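Rio2 kinase (Chaetomium thermophilum, PDB 4GYI) is an atypical RIO-type kinase that binds magnesium and adenine nucleotide, probably phosphorylates serine or threonine, and has an ATPase-dependent role in maturation of the pre-40S ribosomal subunit. Local coordinates at residues A165-L170 with L315-L319; F274-V278 with G297-A303. Residue numbers count along the deposited sequence, not the author numbering.

Interaction 1 (A165-L170 with L315-L319); sequences AFMKAL and LDAAL
Phe166 lays its ring beside the backbone of the turn 315-319, with CE1 3.7 Å from Leu315 O at the ring edge and CD1 4.2 Å from Ala318 CB. Its CA-CB bond points sideways, and the m rotamer (chi1 -80°) swings the ring across to the turn. Residues 165-170 are regular alpha-helix, with Ala169 N hydrogen-bonded to Ala165 O at 3.1 Å. The partner is a compact turn closed by the hydrogen bond from Ala318 N to Leu315 O, 3.1 Å. The register runs in opposite senses: CA of Ala165 lies 6.0 Å from CA of Ala318, and CA of Ala169 6.2 Å from CA of Leu315. Helix 149-172 corresponds to the αC helix of the protein kinase fold, and the loop between helices 300-304 and 326-341 packs along it, beside strand 226-227, whose Leu226 touches Phe166, Leu170 and Leu315. Small residues permit the close approach: Ala169 CB meets Ala318 CB at 3.9 Å. Bulkier side chains fill the flanks, Leu315 (m, t) bringing CD1 to 3.6 Å from Leu170 CD2, and Leu319 CD1 lying 4.4 Å from Ala165 CB. Asp316, its CB directed away from the helix, salt-bridges Arg314 and hydrogen-bonds Ser264.

Interaction 2 (F274-V278 with G297-A303); sequences FDRDV and GPFYKDA
Gly297, at a glycine-favouring phi of 77°, places its O 4.1 Å from Val278 CG1 and accepts a hydrogen bond from Lys282. A cis peptide leads into Pro298 (CA 7.6 Å from Val278 CA), whose CD rests 4.2 Å from Val278 CG1 and CG 4.2 Å from Phe274 CZ. Pro298 O sits at the edge of the Phe274 ring, 3.6 Å from CE2, and receives a water (3.0 Å) that also donates to Asp275 OD1 (2.8 Å). Phe299 N-caps helix 300-304; its N makes a weak 3.4 Å hydrogen bond to Asp302 OD1, one half of a capping box. This short helix docks on helix 270-289, the counterpart of the kinase αF helix, whose Asp277 binds the backbone N of Gly229 and Phe231, as the αF aspartate of protein kinases holds the catalytic loop. Tyr300 CA stands 6.2 Å from Phe274 CA, its CD1 (chi1 t) 3.8 Å from Phe274 CB; its hydroxyl hydrogen-bonds to Met265 O. One turn on, Ala303 brings CB to 3.6 Å from CE1 of Phe274, whose t rotamer sets the ring against the N-terminus of helix 300-304, CE2 3.5 Å from Tyr300 N and 3.6 Å from Phe299 C.

Both contacts fasten the chain that follows helix 270-289 onto the kinase fold, but to different elements: interaction 1 joins it to the αC-like helix 149-172, interaction 2 to helix 270-289 itself, in the C-terminal lobe, on a partly buried face. Along the chain interaction 2 is nested within the loop that interaction 1 closes; their centres are 21 Å apart and they do not touch. Each lacks a direct hydrogen bond across its segments and rests on one phenylalanine ring. Interaction 1, with the side chain of Phe166 about 12 Å from the bound ADP, surrounds it with alanines and leucines; interaction 2, away from the annotated sites, sets it against cis-proline, backbone and Ala303, with a bridging water at the border.

Interaction 1 (A165-L170 with L315-L319)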
loop_
_atom_site.group_PDB
_atom_site.type_symbol
_atom_site.label_atom_id
_atom_site.label_comp_id
_atom_site.label_asym_id
_atom_site.label_seq_id
_atom_site.Cartn_x
_atom_site.Cartn_y
_atom_site.Cartn_z
ATOM N N ALA A 165 5.284 -5.326 6.071
ATOM C CA ALA A 165 6.355 -5.661 6.998
ATOM C C ALA A 165 6.552 -4.531 8.010
ATOM O O ALA A 165 6.772 -4.772 9.195
ATOM C CB ALA A 165 7.638 -5.918 6.236
ATOM N N PHE A 166 6.475 -3.292 7.535
ATOM C CA PHE A 166 6.617 -2.154 8.428
ATOM C C PHE A 166 5.425 -1.992 9.328
ATOM O O PHE A 166 5.578 -1.612 10.483
ATOM C CB PHE A 166 6.898 -0.863 7.669
ATOM C CG PHE A 166 8.326 -0.726 7.262
ATOM C CD1 PHE A 166 9.335 -1.191 8.091
ATOM C CD2 PHE A 166 8.666 -0.151 6.064
ATOM C CE1 PHE A 166 10.663 -1.081 7.723
ATOM C CE2 PHE A 166 9.991 -0.031 5.702
ATOM C CZ PHE A 166 10.987 -0.507 6.527
ATOM N N MET A 167 4.237 -2.298 8.822
ATOM C CA MET A 167 3.056 -2.168 9.660
ATOM C C MET A 167 3.098 -3.217 10.766
ATOM O O MET A 167 2.744 -2.923 11.900
ATOM C CB MET A 167 1.776 -2.240 8.825
ATOM C CG MET A 167 0.480 -1.984 9.593
ATOM S SD MET A 167 -0.958 -2.200 8.500
ATOM C CE MET A 167 -0.498 -1.085 7.158
ATOM N N LYS A 168 3.552 -4.427 10.449
ATOM C CA LYS A 168 3.748 -5.435 11.485
ATOM C C LYS A 168 4.749 -4.993 12.550
ATOM O O LYS A 168 4.474 -5.091 13.754
ATOM C CB LYS A 168 4.224 -6.771 10.901
ATOM C CG LYS A 168 3.141 -7.646 10.307
ATOM C CD LYS A 168 3.687 -9.027 9.992
ATOM C CE LYS A 168 4.209 -9.715 11.257
ATOM N NZ LYS A 168 5.061 -10.928 11.004
ATOM N N ALA A 169 5.921 -4.540 12.120
ATOM C CA ALA A 169 6.959 -4.145 13.073
ATOM C C ALA A 169 6.438 -3.028 13.966
ATOM O O ALA A 169 6.623 -3.049 15.177
ATOM C CB ALA A 169 8.250 -3.693 12.345
ATOM N N LEU A 170 5.757 -2.060 13.366
ATOM C CA LEU A 170 5.330 -0.889 14.114
ATOM C C LEU A 170 4.202 -1.264 15.048
ATOM O O LEU A 170 4.155 -0.823 16.190
ATOM C CB LEU A 170 4.888 0.229 13.166
ATOM C CG LEU A 170 6.044 0.862 12.400
ATOM C CD1 LEU A 170 5.534 1.713 11.262
ATOM C CD2 LEU A 170 6.898 1.687 13.358
ATOM N N LEU A 315 13.630 -1.055 13.952
ATOM C CA LEU A 315 12.551 -1.570 13.111
ATOM C C LEU A 315 12.909 -1.555 11.636
ATOM O O LEU A 315 12.243 -2.200 10.823
ATOM C CB LEU A 315 11.269 -0.774 13.339
ATOM C CG LEU A 315 10.818 -0.824 14.798
ATOM C CD1 LEU A 315 9.400 -0.311 14.967
ATOM C CD2 LEU A 315 10.931 -2.256 15.276
ATOM N N ASP A 316 13.975 -0.833 11.297
ATOM C CA ASP A 316 14.389 -0.686 9.905
ATOM C C ASP A 316 15.087 -1.930 9.369
ATOM O O ASP A 316 15.756 -1.887 8.335
ATOM C CB ASP A 316 15.284 0.544 9.742
ATOM C CG ASP A 316 16.401 0.596 10.769
ATOM O OD1 ASP A 316 16.248 -0.029 11.842
ATOM O OD2 ASP A 316 17.423 1.269 10.505
ATOM N N ALA A 317 14.927 -3.038 10.084
ATOM C CA ALA A 317 15.489 -4.314 9.674
ATOM C C ALA A 317 14.376 -5.316 9.398
ATOM O O ALA A 317 14.643 -6.487 9.124
ATOM C CB ALA A 317 16.425 -4.839 10.741
ATOM N N ALA A 318 13.129 -4.847 9.468
ATOM C CA ALA A 318 11.960 -5.691 9.226
ATOM C C ALA A 318 11.927 -6.178 7.781
ATOM O O ALA A 318 11.363 -7.227 7.469
ATOM C CB ALA A 318 10.678 -4.936 9.563
ATOM N N LEU A 319 12.550 -5.405 6.903
ATOM C CA LEU A 319 12.590 -5.727 5.486
ATOM C C LEU A 319 13.524 -6.904 5.178
ATOM O O LEU A 319 13.261 -7.683 4.261
ATOM C CB LEU A 319 13.009 -4.485 4.695
ATOM C CG LEU A 319 12.271 -4.210 3.383
ATOM C CD1 LEU A 319 10.787 -4.554 3.522
ATOM C CD2 LEU A 319 12.466 -2.751 2.956
#

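Interaction 2 (F274-V278 with G297-A303)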
loop_
_atom_site.group_PDB
_atom_site.type_symbol
_atom_site.label_atom_id
_atom_site.label_comp_id
_atom_site.label_asym_id
_atom_site.label_seq_id
_atom_site.Cartn_x
_atom_site.Cartn_y
_atom_site.Cartn_z
ATOM N N PHE A 274 14.010 13.336 7.064
ATOM C CA PHE A 274 13.635 13.786 8.400
ATOM C C PHE A 274 13.102 15.220 8.365
ATOM O O PHE A 274 11.956 15.467 8.751
ATOM C CB PHE A 274 14.822 13.691 9.357
ATOM C CG PHE A 274 14.485 14.014 10.782
ATOM C CD1 PHE A 274 14.019 13.030 11.640
ATOM C CD2 PHE A 274 14.643 15.307 11.272
ATOM C CE1 PHE A 274 13.708 13.324 12.961
ATOM C CE2 PHE A 274 14.335 15.608 12.585
ATOM C CZ PHE A 274 13.866 14.606 13.434
ATOM N N ASP A 275 13.933 16.151 7.895
ATOM C CA ASP A 275 13.597 17.574 7.920
ATOM C C ASP A 275 12.304 17.848 7.174
ATOM O O ASP A 275 11.533 18.724 7.550
ATOM C CB ASP A 275 14.715 18.407 7.300
ATOM C CG ASP A 275 15.924 18.538 8.205
ATOM O OD1 ASP A 275 15.770 18.395 9.438
ATOM O OD2 ASP A 275 17.032 18.800 7.684
ATOM N N ARG A 276 12.071 17.076 6.117
ATOM C CA ARG A 276 10.903 17.266 5.281
ATOM C C ARG A 276 9.623 16.879 6.019
ATOM O O ARG A 276 8.610 17.563 5.915
ATOM C CB ARG A 276 11.035 16.465 3.998
ATOM C CG ARG A 276 10.088 16.912 2.908
ATOM C CD ARG A 276 10.341 16.136 1.622
ATOM N NE ARG A 276 9.939 14.744 1.755
ATOM C CZ ARG A 276 10.107 13.816 0.815
ATOM N NH1 ARG A 276 10.673 14.133 -0.343
ATOM N NH2 ARG A 276 9.703 12.570 1.034
ATOM N N ASP A 277 9.671 15.778 6.758
ATOM C CA ASP A 277 8.538 15.371 7.588
ATOM C C ASP A 277 8.191 16.461 8.621
ATOM O O ASP A 277 7.035 16.889 8.734
ATOM C CB ASP A 277 8.817 14.015 8.279
ATOM C CG ASP A 277 8.601 12.785 7.335
ATOM O OD1 ASP A 277 8.074 12.956 6.203
ATOM O OD2 ASP A 277 8.939 11.640 7.746
ATOM N N VAL A 278 9.195 16.915 9.363
ATOM C CA VAL A 278 8.997 17.961 10.366
ATOM C C VAL A 278 8.438 19.251 9.734
ATOM O O VAL A 278 7.508 19.860 10.261
ATOM C CB VAL A 278 10.327 18.274 11.100
ATOM C CG1 VAL A 278 10.193 19.518 11.959
ATOM C CG2 VAL A 278 10.793 17.079 11.929
ATOM N N GLY A 297 13.680 23.165 15.930
ATOM C CA GLY A 297 13.806 21.787 15.494
ATOM C C GLY A 297 12.493 21.014 15.555
ATOM O O GLY A 297 11.439 21.595 15.312
ATOM N N PRO A 298 12.547 19.703 15.876
ATOM C CA PRO A 298 13.783 18.967 16.168
ATOM C C PRO A 298 14.644 18.840 14.922
ATOM O O PRO A 298 14.137 18.974 13.811
ATOM C CB PRO A 298 13.278 17.587 16.618
ATOM C CG PRO A 298 11.979 17.421 15.957
ATOM C CD PRO A 298 11.372 18.809 15.884
ATOM N N PHE A 299 15.940 18.655 15.110
ATOM C CA PHE A 299 16.853 18.572 13.984
ATOM C C PHE A 299 17.345 17.146 13.869
ATOM O O PHE A 299 17.443 16.432 14.877
ATOM C CB PHE A 299 18.042 19.506 14.189
ATOM C CG PHE A 299 17.661 20.876 14.655
ATOM C CD1 PHE A 299 17.170 21.813 13.761
ATOM C CD2 PHE A 299 17.798 21.230 15.985
ATOM C CE1 PHE A 299 16.817 23.081 14.186
ATOM C CE2 PHE A 299 17.450 22.489 16.414
ATOM C CZ PHE A 299 16.961 23.421 15.509
ATOM N N TYR A 300 17.658 16.743 12.644
ATOM C CA TYR A 300 18.139 15.397 12.363
ATOM C C TYR A 300 19.356 14.984 13.199
ATOM O O TYR A 300 19.408 13.859 13.704
ATOM C CB TYR A 300 18.477 15.268 10.885
ATOM C CG TYR A 300 19.106 13.947 10.517
ATOM C CD1 TYR A 300 18.329 12.805 10.370
ATOM C CD2 TYR A 300 20.480 13.842 10.314
ATOM C CE1 TYR A 300 18.905 11.590 10.023
ATOM C CE2 TYR A 300 21.064 12.636 9.977
ATOM C CZ TYR A 300 20.271 11.513 9.831
ATOM O OH TYR A 300 20.854 10.312 9.483
ATOM N N LYS A 301 20.332 15.877 13.348
ATOM C CA LYS A 301 21.543 15.509 14.082
ATOM C C LYS A 301 21.246 15.163 15.537
ATOM O O LYS A 301 21.925 14.322 16.120
ATOM C CB LYS A 301 22.638 16.580 13.993
ATOM C CG LYS A 301 22.264 17.826 13.217
ATOM C CD LYS A 301 21.536 18.846 14.085
ATOM C CE LYS A 301 22.451 19.451 15.142
ATOM N NZ LYS A 301 21.806 20.602 15.832
ATOM N N ASP A 302 20.237 15.813 16.115
ATOM C CA ASP A 302 19.752 15.439 17.439
ATOM C C ASP A 302 19.186 14.030 17.377
ATOM O O ASP A 302 19.652 13.137 18.074
ATOM C CB ASP A 302 18.638 16.375 17.919
ATOM C CG ASP A 302 19.038 17.832 17.898
ATOM O OD1 ASP A 302 18.127 18.680 17.725
ATOM O OD2 ASP A 302 20.247 18.125 18.059
ATOM N N ALA A 303 18.166 13.851 16.536
ATOM C CA ALA A 303 17.458 12.574 16.416
ATOM C C ALA A 303 18.380 11.362 16.204
ATOM O O ALA A 303 18.199 10.329 16.849
ATOM C CB ALA A 303 16.406 12.647 15.301
HETATM O O HOH W 1 13.781 19.738 10.969
#